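Local coordinates for dephospho-CoA kinase (Campylobacter jejuni subsp. jejuni serotype O:2, PDB 4ZO4), which probably catalyses the ATP-dependent phosphorylation of the 3'-hydroxyl group of dephospho-CoA, the last step of coenzyme A biosynthesis, at residues A7-A12 with E102-L107; S19-I24 with K194-I199; D36-K41 with A98-Q103; V135-K140 with E170-A175; I179-T182 with D187-Q190. All coordinates share one frame; numbering follows the deposited sequence.

Contact 1: residues A7-A12 with E102-L107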
# COMPACT_ATOMS: atom_id res chain seq x y z
N ALA A 7 23.78 14.39 17.86
CA ALA A 7 23.35 13.64 16.67
C ALA A 7 22.74 14.54 15.66
O ALA A 7 21.81 15.28 15.97
CB ALA A 7 22.33 12.58 17.05
N PHE A 8 23.22 14.45 14.44
CA PHE A 8 22.62 15.19 13.37
C PHE A 8 22.37 14.25 12.20
O PHE A 8 23.28 13.55 11.76
CB PHE A 8 23.51 16.39 13.03
CG PHE A 8 23.55 17.43 14.13
CD1 PHE A 8 22.60 18.44 14.18
CD2 PHE A 8 24.48 17.35 15.15
CE1 PHE A 8 22.61 19.36 15.21
CE2 PHE A 8 24.49 18.27 16.18
CZ PHE A 8 23.55 19.27 16.21
N PHE A 9 21.13 14.20 11.72
CA PHE A 9 20.85 13.40 10.53
C PHE A 9 21.15 14.25 9.31
O PHE A 9 20.81 15.41 9.26
CB PHE A 9 19.41 12.80 10.53
CG PHE A 9 19.20 11.77 11.63
CD1 PHE A 9 19.65 10.47 11.48
CD2 PHE A 9 18.64 12.14 12.85
CE1 PHE A 9 19.50 9.53 12.50
CE2 PHE A 9 18.50 11.22 13.88
CZ PHE A 9 18.92 9.91 13.70
N VAL A 10 21.82 13.67 8.34
CA VAL A 10 22.07 14.40 7.13
C VAL A 10 21.33 13.71 6.00
O VAL A 10 21.65 12.58 5.65
CB VAL A 10 23.55 14.41 6.80
CG1 VAL A 10 23.77 15.12 5.47
CG2 VAL A 10 24.31 15.08 7.92
N THR A 11 20.34 14.38 5.43
CA THR A 11 19.58 13.77 4.37
C THR A 11 19.45 14.75 3.22
O THR A 11 19.56 15.94 3.44
CB THR A 11 18.20 13.32 4.88
OG1 THR A 11 17.41 12.88 3.78
CG2 THR A 11 17.48 14.44 5.56
N ALA A 12 19.25 14.24 2.00
CA ALA A 12 19.29 15.09 0.81
C ALA A 12 18.26 14.73 -0.23
O ALA A 12 17.98 13.56 -0.50
CB ALA A 12 20.67 15.06 0.18
N GLU A 102 22.98 1.62 17.97
CA GLU A 102 24.17 1.16 18.71
C GLU A 102 25.28 2.18 18.53
O GLU A 102 25.80 2.70 19.50
CB GLU A 102 24.60 -0.22 18.18
CG GLU A 102 25.95 -0.75 18.60
CD GLU A 102 26.31 -2.01 17.81
OE1 GLU A 102 27.37 -2.01 17.14
OE2 GLU A 102 25.52 -2.98 17.83
N GLN A 103 25.61 2.46 17.28
CA GLN A 103 26.68 3.36 16.92
C GLN A 103 26.39 4.86 17.17
O GLN A 103 27.30 5.68 17.05
CB GLN A 103 27.01 3.17 15.45
CG GLN A 103 27.59 1.81 15.11
CD GLN A 103 27.93 1.67 13.63
OE1 GLN A 103 27.96 2.66 12.89
NE2 GLN A 103 28.18 0.45 13.19
N MSE A 104 25.15 5.24 17.49
CA MSE A 104 24.85 6.65 17.80
C MSE A 104 24.90 7.00 19.29
O MSE A 104 24.92 8.18 19.65
CB MSE A 104 23.45 7.03 17.33
CG MSE A 104 23.33 7.16 15.82
SE MSE A 104 21.44 7.53 15.49
CE MSE A 104 21.36 9.39 16.11
N GLN A 105 24.85 5.97 20.14
CA GLN A 105 24.95 6.12 21.58
C GLN A 105 26.43 6.07 21.97
O GLN A 105 26.80 6.50 23.07
CB GLN A 105 24.17 5.02 22.32
CG GLN A 105 22.68 5.30 22.56
CD GLN A 105 21.89 4.06 23.02
OE1 GLN A 105 22.46 2.97 23.20
NE2 GLN A 105 20.58 4.22 23.21
N ILE A 106 27.27 5.52 21.08
CA ILE A 106 28.72 5.58 21.28
C ILE A 106 29.21 7.03 21.14
O ILE A 106 29.88 7.56 22.03
CB ILE A 106 29.47 4.60 20.33
CG1 ILE A 106 29.43 3.18 20.93
CG2 ILE A 106 30.92 5.00 20.11
CD1 ILE A 106 29.94 2.09 20.01
N LEU A 107 28.83 7.68 20.05
CA LEU A 107 29.35 8.99 19.71
C LEU A 107 28.66 10.10 20.49
O LEU A 107 29.23 11.18 20.62
CB LEU A 107 29.17 9.25 18.22
CG LEU A 107 29.62 8.11 17.32
CD1 LEU A 107 29.33 8.40 15.85
CD2 LEU A 107 31.10 7.84 17.56
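Met-104, modelled as selenomethionine, reaches from helix 82-109 to Phe-9 and Ala-7 on strand 7-12, the central strand of the parallel sheet in this P-loop kinase fold. The contact is an apolar strand-to-helix packing, and the end of one side chain does nearly all the work. With CG beside its own backbone N (chi1 -73°), the Met-104 chain runs extended through CG and SE and then bends at its last torsion, which turns the methyl CE between the two strand residues. That methyl lies 3.5 Å from Ala-7 CB and equally 3.5 Å from Phe-9 CZ. The selenium makes a Met-aromatic contact with the Phe-9 ring, 5.0 Å from SE to the ring centroid. It approaches obliquely, 62° off the ring normal, while the two side chains cross at about a right angle. Ala-7 points to the helix, while Phe-9 starts off to the side and brings only the outer end of its ring near; Phe-8 points away, onto Ile-134 and Phe-115. Tyr-127 and Val-116 also touch Phe-9, and Met-4 touches Met-104, so all three residues are buried. Of the Phe-9 ring carbons, CZ comes closest to the selenium, with Phe-9 CZ 3.9 Å from Met-104 SE.

Contact 2: residues S19-I24 with K194-I199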
# COMPACT_ATOMS: atom_id res chain seq x y z
N SER A 19 26.34 13.69 0.19
CA SER A 19 27.71 13.16 0.24
C SER A 19 28.73 14.29 0.32
O SER A 19 29.80 14.13 0.91
CB SER A 19 27.99 12.33 -0.99
OG SER A 19 27.74 13.11 -2.14
N THR A 20 28.39 15.41 -0.30
CA THR A 20 29.21 16.60 -0.21
C THR A 20 29.19 17.17 1.22
O THR A 20 30.25 17.45 1.78
CB THR A 20 28.75 17.67 -1.20
OG1 THR A 20 29.17 17.31 -2.53
CG2 THR A 20 29.32 19.04 -0.83
N PHE A 21 28.00 17.32 1.81
CA PHE A 21 27.90 17.78 3.20
C PHE A 21 28.67 16.88 4.13
O PHE A 21 29.14 17.32 5.18
CB PHE A 21 26.47 17.84 3.69
CG PHE A 21 26.35 18.34 5.10
CD1 PHE A 21 25.94 19.63 5.35
CD2 PHE A 21 26.63 17.51 6.17
CE1 PHE A 21 25.84 20.09 6.65
CE2 PHE A 21 26.52 17.97 7.47
CZ PHE A 21 26.11 19.25 7.71
N ILE A 22 28.79 15.61 3.75
CA ILE A 22 29.57 14.63 4.52
C ILE A 22 31.08 14.68 4.24
O ILE A 22 31.89 14.54 5.16
CB ILE A 22 29.02 13.21 4.30
CG1 ILE A 22 27.64 13.09 5.00
CG2 ILE A 22 30.00 12.14 4.79
CD1 ILE A 22 27.68 13.15 6.51
N GLU A 23 31.45 14.89 2.98
CA GLU A 23 32.85 15.07 2.63
C GLU A 23 33.42 16.26 3.40
O GLU A 23 34.51 16.19 3.96
CB GLU A 23 33.02 15.28 1.13
CG GLU A 23 34.39 15.79 0.74
CD GLU A 23 35.51 14.98 1.38
OE1 GLU A 23 35.62 13.77 1.09
OE2 GLU A 23 36.28 15.55 2.19
N ILE A 24 32.67 17.35 3.42
CA ILE A 24 33.05 18.56 4.15
C ILE A 24 33.02 18.36 5.68
O ILE A 24 33.88 18.85 6.39
CB ILE A 24 32.15 19.74 3.70
CG1 ILE A 24 32.50 20.11 2.24
CG2 ILE A 24 32.29 20.94 4.63
CD1 ILE A 24 31.38 20.77 1.44
N LYS A 194 29.27 26.98 6.92
CA LYS A 194 28.55 27.89 7.83
C LYS A 194 27.69 27.11 8.85
O LYS A 194 27.70 27.42 10.04
CB LYS A 194 27.69 28.88 7.03
CG LYS A 194 26.82 29.82 7.86
CD LYS A 194 25.80 30.55 6.98
CE LYS A 194 24.71 31.26 7.78
NZ LYS A 194 23.48 31.56 6.96
N VAL A 195 26.95 26.10 8.40
CA VAL A 195 26.10 25.30 9.29
C VAL A 195 26.95 24.44 10.22
O VAL A 195 26.74 24.45 11.43
CB VAL A 195 25.09 24.41 8.50
CG1 VAL A 195 24.60 23.23 9.33
CG2 VAL A 195 23.90 25.25 8.03
N ILE A 196 27.90 23.70 9.66
CA ILE A 196 28.76 22.86 10.48
C ILE A 196 29.50 23.64 11.55
O ILE A 196 29.67 23.15 12.66
CB ILE A 196 29.79 22.12 9.63
CG1 ILE A 196 29.09 21.02 8.81
CG2 ILE A 196 30.85 21.49 10.54
CD1 ILE A 196 29.90 20.47 7.64
N GLN A 197 29.94 24.85 11.22
CA GLN A 197 30.46 25.78 12.21
C GLN A 197 29.42 26.10 13.28
O GLN A 197 29.69 25.96 14.46
CB GLN A 197 30.88 27.09 11.56
CG GLN A 197 32.18 27.06 10.77
CD GLN A 197 32.63 28.45 10.34
OE1 GLN A 197 31.93 29.18 9.61
NE2 GLN A 197 33.82 28.84 10.81
N GLU A 198 28.23 26.53 12.86
CA GLU A 198 27.19 26.94 13.80
C GLU A 198 26.86 25.83 14.78
O GLU A 198 26.59 26.05 15.95
CB GLU A 198 25.91 27.34 13.07
CG GLU A 198 25.96 28.67 12.34
CD GLU A 198 25.71 29.87 13.25
OE1 GLU A 198 24.72 30.59 12.98
OE2 GLU A 198 26.49 30.07 14.23
N ILE A 199 26.88 24.61 14.25
CA ILE A 199 26.79 23.42 15.05
C ILE A 199 28.04 23.25 15.92
O ILE A 199 27.91 22.93 17.11
CB ILE A 199 26.62 22.20 14.14
CG1 ILE A 199 25.15 22.06 13.72
CG2 ILE A 199 27.10 20.93 14.83
CD1 ILE A 199 24.92 21.03 12.63
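The helix that follows the P-loop, 15-27, packs on the C-terminal helix 185-200 through Phe-21 and Ile-24 on one side and Ile-196 and Val-195 on the other. Ser-19 and Thr-20 belong to the predicted ATP-binding site, and the contact begins on the same helix just after them. The axes of the two short segments cross at -53° and come no closer than 11.3 Å, a wide spacing bridged by large side chains. With chi1 at -179° the Phe-21 ring extends away from its backbone N, and Ile-196 comes to meet it from the opposite direction. Ile-196 CD1 sits over one ring face, displaced toward the rim, in a CH-pi contact 4.2 Å from the centroid of the Phe-21 ring. Ile-196 CG1 leans on the outer end of the ring, 3.6 Å from Phe-21 CZ. Val-195 comes to the ring edge instead, near its plane, with its CG1 4.3 Å from Phe-21 CE1. Val-10, Ile-134 and Ile-136 of the sheet also touch Phe-21, and Phe-115 meets the ring edge-to-face. The methyl on that ring face has a second neighbour one turn along the first helix: Ile-196 CD1 lies 3.9 Å from Ile-24 CG2.

Contact 3: residues D36-K41 with A98-Q103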
# COMPACT_ATOMS: atom_id res chain seq x y z
N ASP A 36 23.22 3.50 4.91
CA ASP A 36 23.28 2.44 3.89
C ASP A 36 24.42 1.47 4.08
O ASP A 36 24.29 0.31 3.70
CB ASP A 36 23.38 3.01 2.48
CG ASP A 36 22.07 3.56 2.00
OD1 ASP A 36 21.10 3.51 2.80
OD2 ASP A 36 22.01 4.02 0.84
N LYS A 37 25.53 1.90 4.64
CA LYS A 37 26.64 0.98 4.84
C LYS A 37 26.20 0.00 5.93
O LYS A 37 26.18 -1.21 5.71
CB LYS A 37 27.93 1.73 5.19
CG LYS A 37 28.47 2.58 4.04
CD LYS A 37 29.35 1.77 3.07
CE LYS A 37 30.03 2.64 2.01
NZ LYS A 37 29.35 2.56 0.67
N ILE A 38 25.77 0.53 7.07
CA ILE A 38 25.19 -0.31 8.11
C ILE A 38 24.14 -1.29 7.54
O ILE A 38 24.14 -2.48 7.86
CB ILE A 38 24.54 0.53 9.22
CG1 ILE A 38 25.61 1.28 10.00
CG2 ILE A 38 23.81 -0.36 10.19
CD1 ILE A 38 25.09 2.46 10.81
N ALA A 39 23.26 -0.78 6.68
CA ALA A 39 22.24 -1.61 6.05
C ALA A 39 22.82 -2.75 5.22
O ALA A 39 22.36 -3.90 5.30
CB ALA A 39 21.30 -0.76 5.21
N HIS A 40 23.85 -2.44 4.45
CA HIS A 40 24.44 -3.40 3.55
C HIS A 40 25.13 -4.50 4.37
O HIS A 40 25.08 -5.70 4.01
CB HIS A 40 25.39 -2.68 2.57
CG HIS A 40 26.16 -3.59 1.66
ND1 HIS A 40 27.33 -3.20 1.04
CD2 HIS A 40 25.96 -4.88 1.30
CE1 HIS A 40 27.80 -4.21 0.32
NE2 HIS A 40 26.99 -5.24 0.46
N LYS A 41 25.70 -4.11 5.50
CA LYS A 41 26.42 -5.04 6.38
C LYS A 41 25.47 -6.00 7.13
O LYS A 41 25.88 -7.07 7.59
CB LYS A 41 27.32 -4.26 7.37
CG LYS A 41 28.73 -4.84 7.55
CD LYS A 41 28.86 -5.73 8.79
CE LYS A 41 30.11 -6.60 8.79
NZ LYS A 41 29.84 -7.89 8.08
N ALA A 98 18.66 -1.24 15.40
CA ALA A 98 19.45 -1.44 16.64
C ALA A 98 20.93 -1.22 16.40
O ALA A 98 21.63 -0.79 17.32
CB ALA A 98 19.21 -2.83 17.22
N LYS A 99 21.40 -1.53 15.20
CA LYS A 99 22.78 -1.22 14.82
C LYS A 99 23.00 0.28 14.54
O LYS A 99 24.05 0.82 14.82
CB LYS A 99 23.19 -2.03 13.60
CG LYS A 99 24.63 -1.81 13.20
CD LYS A 99 25.38 -3.10 12.86
CE LYS A 99 25.98 -3.73 14.11
NZ LYS A 99 27.40 -4.15 13.91
N ILE A 100 22.02 0.97 14.01
CA ILE A 100 22.18 2.40 13.88
C ILE A 100 22.18 3.03 15.27
O ILE A 100 23.00 3.88 15.53
CB ILE A 100 21.09 3.02 12.99
CG1 ILE A 100 21.46 2.77 11.51
CG2 ILE A 100 20.97 4.51 13.25
CD1 ILE A 100 20.39 3.20 10.52
N LEU A 101 21.27 2.59 16.14
CA LEU A 101 21.13 3.12 17.49
C LEU A 101 22.22 2.61 18.42
O LEU A 101 22.36 3.09 19.54
CB LEU A 101 19.75 2.74 18.03
CG LEU A 101 19.26 3.10 19.45
CD1 LEU A 101 17.74 3.25 19.44
CD2 LEU A 101 19.66 2.08 20.51
N GLU A 102 22.98 1.62 17.97
CA GLU A 102 24.17 1.16 18.71
C GLU A 102 25.28 2.18 18.53
O GLU A 102 25.80 2.70 19.50
CB GLU A 102 24.60 -0.22 18.18
CG GLU A 102 25.95 -0.75 18.60
CD GLU A 102 26.31 -2.01 17.81
OE1 GLU A 102 27.37 -2.01 17.14
OE2 GLU A 102 25.52 -2.98 17.83
N GLN A 103 25.61 2.46 17.28
CA GLN A 103 26.68 3.36 16.92
C GLN A 103 26.39 4.86 17.17
O GLN A 103 27.30 5.68 17.05
CB GLN A 103 27.01 3.17 15.45
CG GLN A 103 27.59 1.81 15.11
CD GLN A 103 27.93 1.67 13.63
OE1 GLN A 103 27.96 2.66 12.89
NE2 GLN A 103 28.18 0.45 13.19
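Ile-38 carries this contact for the 36-41 turn of helix 35-45, and it divides its branches among three residues of helix 82-109: Lys-99, Ile-100 and Gln-103. Two residues earlier, Asp-36 looks away from the partner helix and packs on Pro-119 and Phe-122. Ile-38 itself points at that helix, and its CA is the nearest to that of Ile-100, 7.0 Å away. The first torsion (chi1 -68°) decides which branch goes where. Ile-38 CG2, anti to the backbone N, rests on the aliphatic part of Lys-99, 3.4 Å from Lys-99 CG, with CB and CD of the same lysine close by. The longer branch, whose CG1 stands beside the N, ends in CD1, which lies 3.7 Å from Ile-100 CG1 and 3.6 Å from Gln-103 OE1. The latter is plain van der Waals contact between a methyl and an amide oxygen, the Gln-103 chain arriving extended beyond CG from the opposite direction.

The segment axes cross at 129°, 10.1 Å apart at closest approach. In the P-loop kinase fold, helix 35-45 leaves the end of edge strand 31-34, and here it packs across the long helix 82-109. Next in sequence, Ala-39 turns out of the crossing and meets Phe-79 of the second subunit. Lys-41, one turn after Ile-38, starts toward helix 82-109 but bends its end away. On the other helix the Lys-99 chain is bent at several torsions, which leaves its NZ in a long, weak ion pair with Glu-102 OE1, at 3.9 Å.

Contact 4: residues V135-K140 with E170-A175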
# COMPACT_ATOMS: atom_id res chain seq x y z
N VAL A 135 18.17 18.69 6.23
CA VAL A 135 17.81 18.34 4.88
C VAL A 135 18.47 19.30 3.92
O VAL A 135 18.30 20.52 4.02
CB VAL A 135 16.29 18.35 4.66
CG1 VAL A 135 15.98 17.91 3.24
CG2 VAL A 135 15.58 17.45 5.67
N ILE A 136 19.22 18.73 2.98
CA ILE A 136 19.72 19.48 1.86
C ILE A 136 18.74 19.38 0.72
O ILE A 136 18.54 18.31 0.13
CB ILE A 136 21.09 18.99 1.42
CG1 ILE A 136 22.04 19.03 2.62
CG2 ILE A 136 21.59 19.88 0.31
CD1 ILE A 136 23.24 18.13 2.49
N TYR A 137 18.14 20.52 0.41
CA TYR A 137 17.01 20.65 -0.46
C TYR A 137 17.40 21.40 -1.74
O TYR A 137 18.06 22.44 -1.68
CB TYR A 137 15.95 21.45 0.26
CG TYR A 137 14.66 21.64 -0.49
CD1 TYR A 137 14.09 20.59 -1.22
CD2 TYR A 137 13.98 22.85 -0.42
CE1 TYR A 137 12.89 20.75 -1.87
CE2 TYR A 137 12.77 23.02 -1.08
CZ TYR A 137 12.23 21.96 -1.80
OH TYR A 137 11.04 22.10 -2.47
N THR A 138 16.98 20.85 -2.88
CA THR A 138 17.04 21.52 -4.18
C THR A 138 15.63 21.72 -4.78
O THR A 138 15.08 20.81 -5.37
CB THR A 138 17.89 20.69 -5.14
OG1 THR A 138 19.11 20.29 -4.49
CG2 THR A 138 18.19 21.50 -6.38
N PRO A 139 15.02 22.90 -4.63
CA PRO A 139 13.66 23.10 -5.14
C PRO A 139 13.51 22.66 -6.58
O PRO A 139 14.47 22.68 -7.34
CB PRO A 139 13.45 24.62 -5.07
CG PRO A 139 14.52 25.14 -4.18
CD PRO A 139 15.66 24.17 -4.23
N LYS A 140 12.30 22.29 -6.97
CA LYS A 140 12.02 21.83 -8.34
C LYS A 140 10.68 22.34 -8.82
O LYS A 140 9.77 22.58 -8.02
CB LYS A 140 11.98 20.30 -8.41
CG LYS A 140 13.32 19.64 -8.18
CD LYS A 140 14.26 19.84 -9.35
CE LYS A 140 15.49 18.98 -9.15
NZ LYS A 140 16.40 19.11 -10.32
N GLU A 170 7.16 17.11 0.86
CA GLU A 170 6.43 16.65 2.06
C GLU A 170 7.35 16.34 3.22
O GLU A 170 7.00 16.61 4.37
CB GLU A 170 5.60 15.41 1.79
CG GLU A 170 4.11 15.67 1.82
CD GLU A 170 3.59 16.14 3.17
OE1 GLU A 170 2.92 17.20 3.22
OE2 GLU A 170 3.85 15.44 4.18
N LYS A 171 8.51 15.76 2.94
CA LYS A 171 9.38 15.32 4.03
C LYS A 171 9.98 16.49 4.84
O LYS A 171 10.42 16.31 5.96
CB LYS A 171 10.47 14.45 3.46
CG LYS A 171 10.83 13.28 4.35
CD LYS A 171 9.65 12.34 4.59
CE LYS A 171 10.09 10.89 4.64
NZ LYS A 171 9.61 10.22 5.88
N LEU A 172 10.00 17.70 4.29
CA LEU A 172 10.61 18.84 4.96
C LEU A 172 9.81 19.27 6.20
O LEU A 172 10.36 19.72 7.20
CB LEU A 172 10.72 20.02 4.00
CG LEU A 172 11.55 19.80 2.74
CD1 LEU A 172 11.52 21.07 1.91
CD2 LEU A 172 12.99 19.41 3.04
N LYS A 173 8.50 19.11 6.13
CA LYS A 173 7.63 19.30 7.29
C LYS A 173 8.18 18.67 8.57
O LYS A 173 7.73 19.02 9.66
CB LYS A 173 6.23 18.72 7.01
CG LYS A 173 5.64 19.17 5.66
CD LYS A 173 4.14 19.38 5.66
CE LYS A 173 3.70 20.16 4.43
NZ LYS A 173 2.21 20.13 4.27
N LYS A 174 9.14 17.74 8.43
CA LYS A 174 9.81 17.11 9.57
C LYS A 174 11.33 17.39 9.73
O LYS A 174 11.96 16.86 10.64
CB LYS A 174 9.54 15.59 9.54
CG LYS A 174 8.12 15.21 9.95
CD LYS A 174 7.84 13.72 9.70
CE LYS A 174 7.26 13.47 8.31
NZ LYS A 174 7.07 12.02 7.99
N ALA A 175 11.91 18.23 8.89
CA ALA A 175 13.27 18.77 9.11
C ALA A 175 13.36 19.88 10.17
O ALA A 175 12.44 20.71 10.30
CB ALA A 175 13.82 19.33 7.80
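Leu-172 fits between Val-135 and Tyr-137, giving one methyl to each. Its CD1 stands over the centre of the tyrosine ring in a CH-pi contact, 3.7 Å from the centroid of the Tyr-137 ring and only 7° off the ring normal, so that all six ring carbons are about equally near. Its CD2 lies 3.4 Å from Val-135 CG1. The other valine branch, CG2, meets Ala-175 CB at 3.3 Å. Tyr-137 turns its ring away from its own backbone N (chi1 -178°), which swings it out beside the end of helix 155-172. On the ring face opposite Leu-172 lies Pro-139 N, 4.0 Å above the plane, so the ring is sandwiched.

These contacts belong to the beta-alpha-beta crossover that joins parallel neighbours 132-136 and 177-179 through helices 144-151 and 155-172. A type I beta turn from Leu-172 to Ala-175 leads the chain from helix back toward the sheet, and Ala-175 N donates to Leu-172 O at 2.7 Å, closing the turn. Further out, Lys-173 NZ forms a salt bridge with Glu-170 OE1. Backbone hydrogen bonds between Val-135 and both Phe-177 and Ile-179 tie the strand to the one that follows, while Thr-11 touches Val-135 from strand 7-12.

Contact 5: residues I179-T182 with D187-Q190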
# COMPACT_ATOMS: atom_id res chain seq x y z
N ILE A 179 19.09 23.26 4.39
CA ILE A 179 20.12 23.92 3.61
C ILE A 179 19.71 23.94 2.15
O ILE A 179 19.75 22.92 1.48
CB ILE A 179 21.43 23.14 3.72
CG1 ILE A 179 21.93 23.20 5.17
CG2 ILE A 179 22.47 23.64 2.72
CD1 ILE A 179 23.21 22.43 5.42
N LYS A 180 19.30 25.12 1.65
CA LYS A 180 18.98 25.35 0.22
C LYS A 180 20.16 24.88 -0.62
O LYS A 180 21.21 24.58 -0.09
CB LYS A 180 18.71 26.85 -0.02
CG LYS A 180 17.44 27.21 -0.77
CD LYS A 180 16.20 26.54 -0.17
CE LYS A 180 15.05 27.52 0.07
NZ LYS A 180 15.17 28.17 1.42
N ASN A 181 19.97 24.77 -1.93
CA ASN A 181 21.02 24.23 -2.80
C ASN A 181 20.67 24.55 -4.24
O ASN A 181 20.67 23.69 -5.12
CB ASN A 181 21.13 22.71 -2.63
CG ASN A 181 22.27 22.12 -3.45
OD1 ASN A 181 23.20 22.81 -3.81
ND2 ASN A 181 22.18 20.81 -3.73
N THR A 182 20.36 25.82 -4.47
CA THR A 182 19.85 26.27 -5.74
C THR A 182 20.97 26.79 -6.62
O THR A 182 20.90 26.68 -7.84
CB THR A 182 18.82 27.39 -5.55
OG1 THR A 182 17.71 26.86 -4.82
CG2 THR A 182 18.34 27.89 -6.89
N ASP A 187 29.13 27.72 -3.95
CA ASP A 187 28.25 28.36 -2.99
C ASP A 187 27.62 27.32 -2.05
O ASP A 187 27.49 27.56 -0.85
CB ASP A 187 27.18 29.13 -3.75
CG ASP A 187 26.42 30.09 -2.88
OD1 ASP A 187 27.06 31.03 -2.37
OD2 ASP A 187 25.17 29.94 -2.74
N PHE A 188 27.23 26.17 -2.59
CA PHE A 188 26.67 25.13 -1.75
C PHE A 188 27.68 24.69 -0.69
O PHE A 188 27.32 24.57 0.48
CB PHE A 188 26.21 23.93 -2.57
CG PHE A 188 25.89 22.72 -1.75
CD1 PHE A 188 24.98 22.79 -0.70
CD2 PHE A 188 26.50 21.50 -2.03
CE1 PHE A 188 24.69 21.68 0.07
CE2 PHE A 188 26.22 20.38 -1.25
CZ PHE A 188 25.31 20.48 -0.20
N ARG A 189 28.92 24.48 -1.12
CA ARG A 189 29.98 24.04 -0.20
C ARG A 189 30.21 25.03 0.94
O ARG A 189 30.52 24.62 2.06
CB ARG A 189 31.33 23.86 -0.92
CG ARG A 189 31.29 23.03 -2.19
CD ARG A 189 32.67 22.52 -2.61
NE ARG A 189 32.58 21.95 -3.95
CZ ARG A 189 33.16 20.82 -4.36
NH1 ARG A 189 33.90 20.08 -3.55
NH2 ARG A 189 32.97 20.41 -5.61
N GLN A 190 30.10 26.32 0.66
CA GLN A 190 30.34 27.33 1.69
C GLN A 190 29.30 27.16 2.77
O GLN A 190 29.63 27.17 3.98
CB GLN A 190 30.28 28.76 1.12
CG GLN A 190 31.01 29.80 1.97
CD GLN A 190 30.45 31.20 1.81
OE1 GLN A 190 31.13 32.11 1.32
NE2 GLN A 190 29.21 31.39 2.21
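One face of the Phe-188 ring carries the amide of Asn-181, whose CG lies 3.9 Å above the plane and is displaced toward the rim; at the edge, in the plane of the ring, stands Ile-179 CG2. The amide and ring planes are 33° apart, so the amide leans over the ring. Asn-181 OD1 lies above the CB-CG bond, 3.4 Å from both Phe-188 CG and Phe-188 CB, and makes no hydrogen bond to the helix segment. Asn-181 reaches this place with CG anti to its backbone N (chi1 -176°). The other amide atom, ND2, has a weak hydrogen bond to Thr-138 OG1, which may help to set the rotation of the group. The Ile-179 and Phe-188 side chains cross at about a right angle, and Ile-179 CG2 is 4.0 Å from Phe-188 CE1. Here the chain leaves strand 177-179, turns, and comes back as helix 185-200, so Phe-188 packs the start of that helix against the strand end just passed. The ring also packs on Thr-20 of helix 15-27, in the predicted ATP-binding site, and on Ile-136, while Ile-179 touches Phe-21 of helix 15-27 and Val-195 of helix 185-200.

In the fold
Four of the five contacts hang on the parallel sheet: contact 1 on strand 7-12, contact 4 on its neighbour 132-136, contact 5 at the end of edge strand 177-179, and contact 2 on the helices over it. Contacts 1 and 3 share helix 82-109, with centres 10 Å apart; contacts 2 and 5 share helix 185-200 at the same spacing. Contacts 3 and 5, whose centres are about 28 Å apart, lie on opposite sides of the chain's centre. Along the chain, contacts 3, 4 and 5 all fall between the two halves of contact 2, which joins the chain's two ends by bringing the C-terminal helix onto the helix holding part of the predicted ATP-binding site.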